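Local coordinates for protein complement factor MASP-3 (Homo sapiens, PDB 3DEM) that probably acts as a serine protease of the complement lectin pathway, associating through its CUB1-EGF-CUB2 region with mannan-binding lectin and ficolins, at residues Gly10-Pro15 with Trp29-Pro34; Met44-Glu49 with Glu80-Gln85; Val205-Glu210 with Ile228-Gly233. All coordinates share one frame; numbering follows the deposited sequence.

Contact 1 (Gly10-Pro15 with Trp29-Pro34); sequences GQIQSP and WNITVP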
loop_
_atom_site.group_PDB
_atom_site.type_symbol
_atom_site.label_atom_id
_atom_site.label_comp_id
_atom_site.label_asym_id
_atom_site.label_seq_id
_atom_site.Cartn_x
_atom_site.Cartn_y
_atom_site.Cartn_z
ATOM N N GLY A 10 -13.011 6.878 -4.310
ATOM C CA GLY A 10 -14.334 7.419 -4.605
ATOM C C GLY A 10 -15.470 6.599 -4.035
ATOM O O GLY A 10 -15.267 5.476 -3.597
ATOM N N GLN A 11 -16.669 7.175 -4.044
ATOM C CA GLN A 11 -17.880 6.508 -3.581
ATOM C C GLN A 11 -18.899 6.480 -4.703
ATOM O O GLN A 11 -18.979 7.408 -5.504
ATOM C CB GLN A 11 -18.513 7.264 -2.412
ATOM C CG GLN A 11 -17.650 7.429 -1.177
ATOM C CD GLN A 11 -18.413 8.081 -0.027
ATOM O OE1 GLN A 11 -17.948 9.054 0.574
ATOM N NE2 GLN A 11 -19.597 7.554 0.273
ATOM N N ILE A 12 -19.697 5.424 -4.745
ATOM C CA ILE A 12 -20.758 5.305 -5.737
ATOM C C ILE A 12 -22.007 4.736 -5.078
ATOM O O ILE A 12 -21.920 3.825 -4.258
ATOM C CB ILE A 12 -20.331 4.388 -6.896
ATOM C CG1 ILE A 12 -19.205 5.029 -7.705
ATOM C CG2 ILE A 12 -21.501 4.091 -7.805
ATOM C CD1 ILE A 12 -18.521 4.050 -8.640
ATOM N N GLN A 13 -23.163 5.283 -5.438
ATOM C CA GLN A 13 -24.448 4.822 -4.927
ATOM C C GLN A 13 -25.382 4.573 -6.093
ATOM O O GLN A 13 -25.195 5.124 -7.176
ATOM C CB GLN A 13 -25.090 5.888 -4.030
ATOM C CG GLN A 13 -24.198 6.427 -2.928
ATOM C CD GLN A 13 -24.799 7.626 -2.237
ATOM O OE1 GLN A 13 -25.796 8.194 -2.696
ATOM N NE2 GLN A 13 -24.201 8.022 -1.119
ATOM N N SER A 14 -26.401 3.751 -5.866
ATOM C CA SER A 14 -27.472 3.582 -6.840
ATOM C C SER A 14 -28.334 4.843 -6.882
ATOM O O SER A 14 -28.425 5.575 -5.889
ATOM C CB SER A 14 -28.336 2.380 -6.467
ATOM O OG SER A 14 -28.718 2.453 -5.106
ATOM N N PRO A 15 -28.966 5.109 -8.035
ATOM C CA PRO A 15 -29.901 6.227 -8.128
ATOM C C PRO A 15 -30.956 6.140 -7.030
ATOM O O PRO A 15 -31.567 5.082 -6.839
ATOM C CB PRO A 15 -30.560 6.025 -9.495
ATOM C CG PRO A 15 -29.573 5.253 -10.282
ATOM C CD PRO A 15 -28.832 4.381 -9.309
ATOM N N TRP A 29 -20.470 3.601 -14.383
ATOM C CA TRP A 29 -19.351 4.395 -13.886
ATOM C C TRP A 29 -18.053 3.797 -14.398
ATOM O O TRP A 29 -17.778 2.627 -14.156
ATOM C CB TRP A 29 -19.316 4.402 -12.355
ATOM C CG TRP A 29 -20.503 5.047 -11.726
ATOM C CD1 TRP A 29 -20.664 6.374 -11.452
ATOM C CD2 TRP A 29 -21.697 4.396 -11.281
ATOM N NE1 TRP A 29 -21.888 6.590 -10.870
ATOM C CE2 TRP A 29 -22.541 5.393 -10.750
ATOM C CE3 TRP A 29 -22.140 3.068 -11.284
ATOM C CZ2 TRP A 29 -23.802 5.104 -10.226
ATOM C CZ3 TRP A 29 -23.392 2.785 -10.758
ATOM C CH2 TRP A 29 -24.205 3.796 -10.237
ATOM N N ASN A 30 -17.258 4.596 -15.100
ATOM C CA ASN A 30 -15.939 4.152 -15.535
ATOM C C ASN A 30 -14.854 4.683 -14.597
ATOM O O ASN A 30 -14.744 5.889 -14.382
ATOM C CB ASN A 30 -15.662 4.573 -16.982
ATOM C CG ASN A 30 -16.473 3.772 -17.994
ATOM O OD1 ASN A 30 -17.097 2.767 -17.651
ATOM N ND2 ASN A 30 -16.463 4.214 -19.249
ATOM N N ILE A 31 -14.069 3.776 -14.028
ATOM C CA ILE A 31 -13.008 4.159 -13.101
ATOM C C ILE A 31 -11.636 3.857 -13.687
ATOM O O ILE A 31 -11.305 2.706 -13.958
ATOM C CB ILE A 31 -13.134 3.421 -11.758
ATOM C CG1 ILE A 31 -14.532 3.612 -11.166
ATOM C CG2 ILE A 31 -12.069 3.901 -10.788
ATOM C CD1 ILE A 31 -14.832 2.672 -10.027
ATOM N N THR A 32 -10.840 4.896 -13.887
ATOM C CA THR A 32 -9.479 4.724 -14.368
ATOM C C THR A 32 -8.498 5.271 -13.340
ATOM O O THR A 32 -8.677 6.370 -12.824
ATOM C CB THR A 32 -9.253 5.429 -15.726
ATOM O OG1 THR A 32 -10.170 4.908 -16.695
ATOM C CG2 THR A 32 -7.825 5.208 -16.225
ATOM N N VAL A 33 -7.478 4.480 -13.029
ATOM C CA VAL A 33 -6.378 4.932 -12.181
ATOM C C VAL A 33 -5.077 4.935 -12.986
ATOM O O VAL A 33 -5.009 4.335 -14.060
ATOM C CB VAL A 33 -6.232 4.061 -10.904
ATOM C CG1 VAL A 33 -7.444 4.241 -9.997
ATOM C CG2 VAL A 33 -6.026 2.593 -11.262
ATOM N N PRO A 34 -4.041 5.622 -12.475
ATOM C CA PRO A 34 -2.762 5.705 -13.172
ATOM C C PRO A 34 -2.105 4.344 -13.328
ATOM O O PRO A 34 -2.497 3.385 -12.661
ATOM C CB PRO A 34 -1.911 6.586 -12.247
ATOM C CG PRO A 34 -2.886 7.320 -11.403
ATOM C CD PRO A 34 -4.024 6.373 -11.210
#

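Contact 2 (Met44-Glu49 with Glu80-Gln85); sequences MHFNLE and EQTPGQ. With CA (calcium ion), chain E.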
loop_
_atom_site.group_PDB
_atom_site.type_symbol
_atom_site.label_atom_id
_atom_site.label_comp_id
_atom_site.label_asym_id
_atom_site.label_seq_id
_atom_site.Cartn_x
_atom_site.Cartn_y
_atom_site.Cartn_z
ATOM N N MET A 44 -20.885 -1.409 1.166
ATOM C CA MET A 44 -21.325 -1.236 2.551
ATOM C C MET A 44 -22.811 -1.534 2.709
ATOM O O MET A 44 -23.290 -1.761 3.818
ATOM C CB MET A 44 -21.023 0.179 3.054
ATOM C CG MET A 44 -19.562 0.586 2.953
ATOM S SD MET A 44 -18.427 -0.661 3.589
ATOM C CE MET A 44 -18.964 -0.825 5.285
ATOM N N HIS A 45 -23.536 -1.516 1.597
ATOM C CA HIS A 45 -24.962 -1.826 1.590
ATOM C C HIS A 45 -25.322 -2.383 0.220
ATOM O O HIS A 45 -24.878 -1.870 -0.802
ATOM C CB HIS A 45 -25.796 -0.574 1.895
ATOM C CG HIS A 45 -27.251 -0.853 2.125
ATOM N ND1 HIS A 45 -28.199 -0.738 1.129
ATOM C CD2 HIS A 45 -27.921 -1.240 3.237
ATOM C CE1 HIS A 45 -29.388 -1.047 1.616
ATOM N NE2 HIS A 45 -29.247 -1.355 2.893
ATOM N N PHE A 46 -26.117 -3.446 0.195
ATOM C CA PHE A 46 -26.519 -4.044 -1.069
ATOM C C PHE A 46 -27.895 -4.695 -0.972
ATOM O O PHE A 46 -28.088 -5.677 -0.261
ATOM C CB PHE A 46 -25.477 -5.055 -1.548
ATOM C CG PHE A 46 -25.626 -5.432 -2.989
ATOM C CD1 PHE A 46 -24.889 -4.785 -3.965
ATOM C CD2 PHE A 46 -26.514 -6.427 -3.371
ATOM C CE1 PHE A 46 -25.029 -5.128 -5.295
ATOM C CE2 PHE A 46 -26.660 -6.773 -4.701
ATOM C CZ PHE A 46 -25.919 -6.125 -5.663
ATOM N N ASN A 47 -28.843 -4.136 -1.710
ATOM C CA ASN A 47 -30.241 -4.532 -1.608
ATOM C C ASN A 47 -30.889 -4.499 -2.984
ATOM O O ASN A 47 -31.432 -3.476 -3.402
ATOM C CB ASN A 47 -30.983 -3.587 -0.657
ATOM C CG ASN A 47 -32.298 -4.158 -0.173
ATOM O OD1 ASN A 47 -33.371 -3.616 -0.457
ATOM N ND2 ASN A 47 -32.222 -5.258 0.566
ATOM N N LEU A 48 -30.815 -5.620 -3.693
ATOM C CA LEU A 48 -31.360 -5.701 -5.043
ATOM C C LEU A 48 -32.339 -6.853 -5.209
ATOM O O LEU A 48 -32.414 -7.748 -4.366
ATOM C CB LEU A 48 -30.237 -5.841 -6.074
ATOM C CG LEU A 48 -29.735 -4.575 -6.773
ATOM C CD1 LEU A 48 -28.890 -3.724 -5.838
ATOM C CD2 LEU A 48 -28.946 -4.946 -8.023
ATOM N N GLU A 49 -33.089 -6.820 -6.306
ATOM C CA GLU A 49 -33.937 -7.941 -6.696
ATOM C C GLU A 49 -33.059 -9.141 -7.072
ATOM O O GLU A 49 -32.019 -8.974 -7.695
ATOM C CB GLU A 49 -34.803 -7.544 -7.894
ATOM C CG GLU A 49 -35.832 -8.584 -8.315
ATOM C CD GLU A 49 -36.528 -8.225 -9.617
ATOM O OE1 GLU A 49 -36.176 -7.189 -10.220
ATOM O OE2 GLU A 49 -37.430 -8.975 -10.043
ATOM N N GLU A 80 -27.117 -16.355 -1.600
ATOM C CA GLU A 80 -27.399 -15.310 -2.582
ATOM C C GLU A 80 -26.160 -14.851 -3.354
ATOM O O GLU A 80 -25.034 -15.292 -3.083
ATOM C CB GLU A 80 -28.063 -14.111 -1.901
ATOM C CG GLU A 80 -29.508 -14.352 -1.491
ATOM C CD GLU A 80 -30.480 -14.144 -2.635
ATOM O OE1 GLU A 80 -30.149 -13.365 -3.555
ATOM O OE2 GLU A 80 -31.578 -14.745 -2.608
ATOM N N GLN A 81 -26.391 -13.957 -4.314
ATOM C CA GLN A 81 -25.364 -13.511 -5.249
ATOM C C GLN A 81 -24.919 -12.098 -4.897
ATOM O O GLN A 81 -24.494 -11.332 -5.762
ATOM C CB GLN A 81 -25.917 -13.537 -6.672
ATOM C CG GLN A 81 -27.122 -14.457 -6.833
ATOM C CD GLN A 81 -27.594 -14.573 -8.273
ATOM O OE1 GLN A 81 -28.794 -14.495 -8.551
ATOM N NE2 GLN A 81 -26.648 -14.762 -9.197
ATOM N N THR A 82 -25.032 -11.759 -3.618
ATOM C CA THR A 82 -24.605 -10.462 -3.124
ATOM C C THR A 82 -23.089 -10.447 -2.939
ATOM O O THR A 82 -22.465 -11.502 -2.832
ATOM C CB THR A 82 -25.293 -10.131 -1.794
ATOM O OG1 THR A 82 -25.010 -11.166 -0.846
ATOM C CG2 THR A 82 -26.792 -10.042 -1.991
ATOM N N PRO A 83 -22.493 -9.244 -2.917
ATOM C CA PRO A 83 -21.050 -9.086 -2.753
ATOM C C PRO A 83 -20.555 -9.412 -1.346
ATOM O O PRO A 83 -19.415 -9.848 -1.186
ATOM C CB PRO A 83 -20.818 -7.602 -3.083
ATOM C CG PRO A 83 -22.117 -6.934 -2.806
ATOM C CD PRO A 83 -23.184 -7.950 -3.085
ATOM N N GLY A 84 -21.403 -9.210 -0.340
ATOM C CA GLY A 84 -21.002 -9.402 1.052
ATOM C C GLY A 84 -19.860 -8.481 1.443
ATOM O O GLY A 84 -19.858 -7.298 1.097
ATOM N N GLN A 85 -18.883 -9.032 2.159
ATOM C CA GLN A 85 -17.718 -8.269 2.606
ATOM C C GLN A 85 -16.587 -8.383 1.586
ATOM O O GLN A 85 -15.483 -7.875 1.807
ATOM C CB GLN A 85 -17.223 -8.788 3.958
ATOM C CG GLN A 85 -18.313 -9.024 4.991
ATOM C CD GLN A 85 -18.701 -7.760 5.734
ATOM O OE1 GLN A 85 -18.769 -7.747 6.969
ATOM N NE2 GLN A 85 -18.955 -6.685 4.986
HETATM CA CA CA E . -36.489 -4.927 -11.092
HETATM O O HOH W 1 -37.287 -4.599 -8.999
HETATM O O HOH W 2 -36.527 -2.449 -11.853
#

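Contact 3 (Val205-Glu210 with Ile228-Gly233); sequences VNLQFE and IKIKVG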
loop_
_atom_site.group_PDB
_atom_site.type_symbol
_atom_site.label_atom_id
_atom_site.label_comp_id
_atom_site.label_asym_id
_atom_site.label_seq_id
_atom_site.Cartn_x
_atom_site.Cartn_y
_atom_site.Cartn_z
ATOM N N VAL A 205 52.488 -18.434 -26.412
ATOM C CA VAL A 205 51.475 -18.756 -25.424
ATOM C C VAL A 205 50.658 -19.976 -25.812
ATOM O O VAL A 205 50.072 -20.026 -26.891
ATOM C CB VAL A 205 50.515 -17.571 -25.199
ATOM C CG1 VAL A 205 49.456 -17.928 -24.153
ATOM C CG2 VAL A 205 51.294 -16.337 -24.786
ATOM N N ASN A 206 50.626 -20.963 -24.923
ATOM C CA ASN A 206 49.735 -22.099 -25.087
ATOM C C ASN A 206 48.533 -21.948 -24.154
ATOM O O ASN A 206 48.674 -21.563 -22.994
ATOM C CB ASN A 206 50.480 -23.419 -24.861
ATOM C CG ASN A 206 51.672 -23.599 -25.817
ATOM O OD1 ASN A 206 51.751 -22.959 -26.878
ATOM N ND2 ASN A 206 52.603 -24.475 -25.442
ATOM N N LEU A 207 47.346 -22.231 -24.676
ATOM C CA LEU A 207 46.120 -22.089 -23.901
ATOM C C LEU A 207 45.488 -23.447 -23.701
ATOM O O LEU A 207 45.494 -24.286 -24.598
ATOM C CB LEU A 207 45.120 -21.178 -24.610
ATOM C CG LEU A 207 45.544 -19.745 -24.934
ATOM C CD1 LEU A 207 44.497 -19.075 -25.811
ATOM C CD2 LEU A 207 45.774 -18.944 -23.660
ATOM N N GLN A 208 44.921 -23.651 -22.521
ATOM C CA GLN A 208 44.354 -24.935 -22.171
ATOM C C GLN A 208 43.165 -24.787 -21.222
ATOM O O GLN A 208 43.324 -24.380 -20.075
ATOM C CB GLN A 208 45.441 -25.792 -21.543
ATOM C CG GLN A 208 44.943 -27.079 -20.988
ATOM C CD GLN A 208 46.035 -28.110 -20.911
ATOM O OE1 GLN A 208 47.192 -27.786 -20.591
ATOM N NE2 GLN A 208 45.687 -29.370 -21.218
ATOM N N PHE A 209 41.970 -25.107 -21.707
ATOM C CA PHE A 209 40.775 -25.040 -20.875
ATOM C C PHE A 209 40.734 -26.199 -19.888
ATOM O O PHE A 209 41.225 -27.304 -20.168
ATOM C CB PHE A 209 39.505 -24.995 -21.737
ATOM C CG PHE A 209 39.299 -23.676 -22.424
ATOM C CD1 PHE A 209 38.551 -22.677 -21.814
ATOM C CD2 PHE A 209 39.876 -23.420 -23.663
ATOM C CE1 PHE A 209 38.367 -21.441 -22.436
ATOM C CE2 PHE A 209 39.699 -22.188 -24.291
ATOM C CZ PHE A 209 38.942 -21.200 -23.674
ATOM N N GLU A 210 40.166 -25.938 -18.719
ATOM C CA GLU A 210 40.046 -26.975 -17.702
ATOM C C GLU A 210 38.797 -26.801 -16.841
ATOM O O GLU A 210 38.168 -25.742 -16.845
ATOM C CB GLU A 210 41.312 -27.021 -16.839
ATOM C CG GLU A 210 41.693 -25.681 -16.267
ATOM C CD GLU A 210 43.157 -25.589 -15.829
ATOM O OE1 GLU A 210 44.012 -26.351 -16.337
ATOM O OE2 GLU A 210 43.457 -24.728 -14.976
ATOM N N ILE A 228 33.299 -16.791 -26.490
ATOM C CA ILE A 228 34.682 -16.395 -26.371
ATOM C C ILE A 228 35.246 -16.225 -27.776
ATOM O O ILE A 228 35.009 -17.060 -28.654
ATOM C CB ILE A 228 35.517 -17.488 -25.665
ATOM C CG1 ILE A 228 35.087 -17.653 -24.210
ATOM C CG2 ILE A 228 37.008 -17.163 -25.738
ATOM C CD1 ILE A 228 35.836 -18.751 -23.482
ATOM N N LYS A 229 35.967 -15.129 -27.983
ATOM C CA LYS A 229 36.812 -14.962 -29.149
ATOM C C LYS A 229 38.238 -14.802 -28.629
ATOM O O LYS A 229 38.463 -14.206 -27.569
ATOM C CB LYS A 229 36.431 -13.709 -29.932
ATOM C CG LYS A 229 35.169 -13.813 -30.770
ATOM C CD LYS A 229 34.729 -12.413 -31.221
ATOM C CE LYS A 229 33.582 -12.452 -32.226
ATOM N NZ LYS A 229 33.258 -11.081 -32.752
ATOM N N ILE A 230 39.195 -15.327 -29.376
ATOM C CA ILE A 230 40.590 -15.217 -28.996
ATOM C C ILE A 230 41.387 -14.653 -30.158
ATOM O O ILE A 230 41.523 -15.300 -31.196
ATOM C CB ILE A 230 41.172 -16.579 -28.594
ATOM C CG1 ILE A 230 40.378 -17.175 -27.421
ATOM C CG2 ILE A 230 42.654 -16.439 -28.267
ATOM C CD1 ILE A 230 40.829 -18.565 -27.011
ATOM N N LYS A 231 41.900 -13.439 -29.987
ATOM C CA LYS A 231 42.714 -12.829 -31.025
ATOM C C LYS A 231 44.203 -13.060 -30.792
ATOM O O LYS A 231 44.755 -12.672 -29.761
ATOM C CB LYS A 231 42.423 -11.330 -31.170
ATOM C CG LYS A 231 43.246 -10.677 -32.267
ATOM C CD LYS A 231 42.741 -9.294 -32.640
ATOM C CE LYS A 231 43.509 -8.750 -33.829
ATOM N NZ LYS A 231 43.175 -7.336 -34.129
ATOM N N VAL A 232 44.837 -13.709 -31.758
ATOM C CA VAL A 232 46.279 -13.904 -31.741
ATOM C C VAL A 232 46.814 -13.500 -33.109
ATOM O O VAL A 232 46.332 -13.977 -34.134
ATOM C CB VAL A 232 46.665 -15.361 -31.366
ATOM C CG1 VAL A 232 45.586 -16.337 -31.803
ATOM C CG2 VAL A 232 48.022 -15.741 -31.951
ATOM N N GLY A 233 47.778 -12.587 -33.121
ATOM C CA GLY A 233 48.237 -11.989 -34.371
ATOM C C GLY A 233 47.073 -11.262 -35.010
ATOM O O GLY A 233 46.225 -10.715 -34.305
#

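Contact 1 (Gly10-Pro15 with Trp29-Pro34)
Ile-12 lies on the indole of Trp-29, and here the two segments are pressed closely together. Its CG2 methyl stands over the middle of the six-membered ring, 3.3 Å from the centroid and 8° off the ring normal, a well-centred CH-pi contact. The isoleucine offers a second arm as well: with CG1 anti to the carbonyl carbon (chi1 -67°), CD1 runs toward the root of the indole and comes to 3.8 Å from Trp-29 CG. A beta-branched residue suits this place, since it sits easily in a strand and spreads two arms over a wide aromatic surface. Strands 9-13 and 25-32 are outermost strands of the two antiparallel sheets that face each other in the first CUB domain, a beta-sandwich. Their axes run nearly antiparallel (165°) and 10.3 Å apart, a gap bridged by side chains, while each backbone bonds within its own sheet, Ile-12 to Ala-114 and Trp-29 to Ile-97. Packing thins toward Ile-31, whose CD1 just meets Ile-12 CD1 at 4.2 Å. At Gln-13 the backbone stays close, its O approaching Trp-29 CZ2 obliquely at 3.4 Å, while the polar side chain faces solvent. Gln-11, also a polar residue on the exposed side of this edge strand, packs on Tyr-146 of the second subunit.

Contact 2 (Met44-Glu49 with Glu80-Gln85)
Phe-46 lies against the loop 80-85, meeting Thr-82 and Pro-83. The loop enters with Glu-80, whose OE1 is hydrogen-bonded to OG of Ser-50, just beyond the first segment. Gln-81 rests on Cys-54 and Cys-72, the two halves of a disulfide. At Thr-82 the contact proper begins: its CG2 methyl lies anti to the carbonyl carbon and reaches Phe-46 CD2 at 3.9 Å. Threonine suits a partly exposed place, offering a methyl to the ring while also carrying a hydroxyl. Pro-83 follows over one face of the ring. Its CD sits 3.6 Å from the ring centroid, 15° off the normal, and its CG comes to 3.7 Å from Phe-46 CD1. Proline suits this spot because CD, bonded to the amide nitrogen, carries slightly electron-poor hydrogens that are drawn to a pi cloud. On the opposite face Leu-48 CD1 lies 3.8 Å above the plane, so the phenyl is held between two aliphatic groups, with Phe-71 touching both Phe-46 and Pro-83. At Gly-84 the chain turns off with a positive phi (61°), a conformation easily reached without a side chain. Beyond Leu-48, Glu-49 extends away from this core and binds calcium through OE1 at 2.4 Å. Asp-57, Asp-102, the carbonyl of Ser-104 and two waters also bind the ion, in the acidic site characteristic of calcium-binding CUB domains.

Contact 3 (Val205-Glu210 with Ile228-Gly233)
Ile-230 and Leu-207 meet end to end across the core of the second CUB domain, a beta-sandwich in which strands 205-209 and 227-232 are inner strands of the two facing antiparallel sheets. Ile-230 loses the largest area to the contact. Its CG1 is anti to the carbonyl carbon (chi1 -59°), which leaves CG2 and the outstretched CD1 as two separate points of touch. Leu-207 comes from the other sheet and places one methyl, CD1, against both: 3.9 Å from Ile-230 CD1 and 4.0 Å from Ile-230 CG2. The backbones here are well separated, with CA atoms of Leu-207 and Ile-230 10.2 Å apart, so no main-chain hydrogen bond spans the gap, and between these two segments the contact is hydrocarbon only. Branched aliphatic residues suit such a place, since they fill the space between sheets without leaving polar groups to satisfy. Tyr-275 and Val-256 extend this core, the first touching Leu-207 and the second Ile-230. Two residues along, the spacing widens to 11.9 Å between CA atoms of Phe-209 and Ile-228, and a longer side chain takes over. The phenyl of Phe-209 can span the extra distance, and it is bordered by Leu-273, Ala-245 and Pro-246 and stacked edge-to-face with Phe-213. The alternation of the strands sends Gln-208 and Lys-231 to the other side, where they are exposed, as suits their polar ends. Glu-210 forms a salt bridge with Arg-272. Ile-228 meets the far end of the phenyl with a single methyl, its CD1 lying obliquely to the ring at 3.8 Å from Phe-209 CE1 and 4.0 Å from Phe-209 CZ.

In the fold
Contacts 1 and 2 belong to the first CUB domain: their centres are about 17 Å apart, and their nearest atoms are about 6 Å apart without touching. Strand 111-120 runs between strands 9-13 and 37-47, and its Phe-112 touches both Ile-12 of contact 1 and Phe-46 of contact 2, so one hydrophobic core connects them. Both contacts also reach the second subunit; contact 3 does not. Contact 3 lies in the other CUB domain, about 67 Å from contact 1 and about 74 Å from contact 2, centre to centre. Segment 44-49 of contact 2 supplies a calcium ligand, Glu-49, whereas in contact 3 the side chain of Ile-228 remains about 12 Å from a calcium ion.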